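Local coordinates for CPXV203 protein (Cowpox virus, PDB 4HKJ) that probably binds MHC class I molecules and retains them inside the infected cell, helping the virus evade cytotoxic T cells, at residues D27-K31 with D111-S115. Sequence-based numbering, arbitrary orientation.
Sequences DFYSK and DQEAS
Hydrogen bonding between loops 27-31 and 111-115 runs from backbone to side chain: the amide N of K31 donates to OE1 of Q112 over 3.1 Å. The N-H...O angle is 152°, and the donor lies in the carbonyl plane on a lone pair of OE1, approaching from the side of the C=O bond at 115°. The Q112 chain, with CG anti to the backbone N (chi1 -169°) and extended beyond it, carries its amide from the 111-115 loop to the backbone of residues 29-31. OE1 of Q112 also sits 3.2 Å from CA of S30, and CB of K31 lies 4.0 Å from NE2 of Q112, while the lysine chain itself runs outward.

Van der Waals and CH-pi contact is centred on F28, whose side chain is buried and meets two neighbours in different ways. E113 covers one ring face: its CB stands 3.9 Å from the ring centroid, close to the ring normal, in a CH-pi contact. The E113 chain then bends at its second torsion and slides back past the phenylalanine, bringing OE1 of E113 to 3.6 Å from CB of F28, its carboxylate inclined only modestly to the ring. Q112 instead brings its amide to the ring edge, with its OE1 3.5 Å from CE2 of F28 and its amide plane turned steeply to the ring. Its aliphatic part rises off the ring plane past the rim, on the side covered by E113, CB of Q112 reaching CE2 of F28 at 3.8 Å.

Beyond the pair, F28 also rests on Y53 and C140, a cysteine of the disulfide with C110, and the backbones of D111 and Q112 bond to G52. The arrangement joins two inter-strand loops at one end of the beta-sandwich characteristic of poxvirus T4-type proteins, one leaving strand 15-25 of one sheet and the other leaving strand 103-110 of the second.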
loop_
_atom_site.group_PDB
_atom_site.type_symbol
_atom_site.label_atom_id
_atom_site.label_comp_id
_atom_site.label_asym_id
_atom_site.label_seq_id
_atom_site.Cartn_x
_atom_site.Cartn_y
_atom_site.Cartn_z
ATOM N N ASP D 27 0.116 22.002 2.498
ATOM C CA ASP D 27 -0.076 23.388 2.934
ATOM C C ASP D 27 -1.149 24.152 2.153
ATOM O O ASP D 27 -1.233 25.377 2.246
ATOM C CB ASP D 27 1.252 24.157 2.909
ATOM C CG ASP D 27 2.285 23.564 3.847
ATOM O OD1 ASP D 27 1.890 23.007 4.893
ATOM O OD2 ASP D 27 3.492 23.653 3.539
ATOM N N PHE D 28 -1.969 23.431 1.393
ATOM C CA PHE D 28 -3.084 24.048 0.680
ATOM C C PHE D 28 -4.151 23.022 0.313
ATOM O O PHE D 28 -3.901 21.817 0.335
ATOM C CB PHE D 28 -2.598 24.796 -0.569
ATOM C CG PHE D 28 -2.456 23.929 -1.792
ATOM C CD1 PHE D 28 -1.342 23.122 -1.965
ATOM C CD2 PHE D 28 -3.429 23.938 -2.778
ATOM C CE1 PHE D 28 -1.210 22.331 -3.092
ATOM C CE2 PHE D 28 -3.302 23.148 -3.906
ATOM C CZ PHE D 28 -2.191 22.345 -4.063
ATOM N N TYR D 29 -5.343 23.508 -0.017
ATOM C CA TYR D 29 -6.445 22.635 -0.402
ATOM C C TYR D 29 -6.598 22.572 -1.917
ATOM O O TYR D 29 -6.877 23.581 -2.564
ATOM C CB TYR D 29 -7.759 23.105 0.227
ATOM C CG TYR D 29 -7.879 22.839 1.713
ATOM C CD1 TYR D 29 -6.885 22.154 2.401
ATOM C CD2 TYR D 29 -8.993 23.263 2.424
ATOM C CE1 TYR D 29 -6.995 21.909 3.758
ATOM C CE2 TYR D 29 -9.114 23.023 3.778
ATOM C CZ TYR D 29 -8.113 22.345 4.441
ATOM O OH TYR D 29 -8.232 22.105 5.790
ATOM N N SER D 30 -6.413 21.382 -2.479
ATOM C CA SER D 30 -6.600 21.178 -3.909
ATOM C C SER D 30 -8.086 21.095 -4.240
ATOM O O SER D 30 -8.843 20.402 -3.562
ATOM C CB SER D 30 -5.874 19.914 -4.377
ATOM O OG SER D 30 -6.242 18.793 -3.595
ATOM N N LYS D 31 -8.495 21.811 -5.281
ATOM C CA LYS D 31 -9.902 21.873 -5.662
ATOM C C LYS D 31 -10.232 20.898 -6.790
ATOM O O LYS D 31 -9.466 20.754 -7.743
ATOM C CB LYS D 31 -10.282 23.298 -6.071
ATOM C CG LYS D 31 -11.752 23.478 -6.415
ATOM C CD LYS D 31 -12.065 24.920 -6.776
ATOM C CE LYS D 31 -13.533 25.088 -7.135
ATOM N NZ LYS D 31 -13.857 26.498 -7.481
ATOM N N ASP D 111 -0.400 24.385 -9.998
ATOM C CA ASP D 111 -0.998 25.584 -10.578
ATOM C C ASP D 111 -1.776 26.398 -9.551
ATOM O O ASP D 111 -1.740 27.628 -9.564
ATOM C CB ASP D 111 -1.925 25.207 -11.737
ATOM C CG ASP D 111 -1.194 25.108 -13.059
ATOM O OD1 ASP D 111 0.053 25.062 -13.042
ATOM O OD2 ASP D 111 -1.864 25.078 -14.114
ATOM N N GLN D 112 -2.482 25.701 -8.668
ATOM C CA GLN D 112 -3.351 26.343 -7.687
ATOM C C GLN D 112 -2.571 27.233 -6.723
ATOM O O GLN D 112 -2.837 28.431 -6.618
ATOM C CB GLN D 112 -4.137 25.283 -6.911
ATOM C CG GLN D 112 -5.261 25.835 -6.055
ATOM C CD GLN D 112 -6.178 24.747 -5.537
ATOM O OE1 GLN D 112 -6.111 23.601 -5.984
ATOM N NE2 GLN D 112 -7.042 25.096 -4.591
ATOM N N GLU D 113 -1.610 26.642 -6.025
ATOM C CA GLU D 113 -0.815 27.373 -5.046
ATOM C C GLU D 113 0.470 27.904 -5.671
ATOM O O GLU D 113 1.035 27.281 -6.571
ATOM C CB GLU D 113 -0.488 26.474 -3.851
ATOM C CG GLU D 113 0.106 27.202 -2.655
ATOM C CD GLU D 113 -0.918 28.039 -1.912
ATOM O OE1 GLU D 113 -2.126 27.912 -2.205
ATOM O OE2 GLU D 113 -0.513 28.825 -1.030
ATOM N N ALA D 114 0.925 29.059 -5.193
ATOM C CA ALA D 114 2.176 29.644 -5.661
ATOM C C ALA D 114 3.352 28.739 -5.309
ATOM O O ALA D 114 3.713 28.596 -4.141
ATOM C CB ALA D 114 2.371 31.027 -5.065
ATOM N N SER D 115 3.939 28.131 -6.334
ATOM C CA SER D 115 4.999 27.145 -6.153
ATOM C C SER D 115 6.267 27.723 -5.531
ATOM O O SER D 115 6.613 28.882 -5.760
ATOM C CB SER D 115 5.329 26.476 -7.490
ATOM O OG SER D 115 5.623 27.444 -8.483
#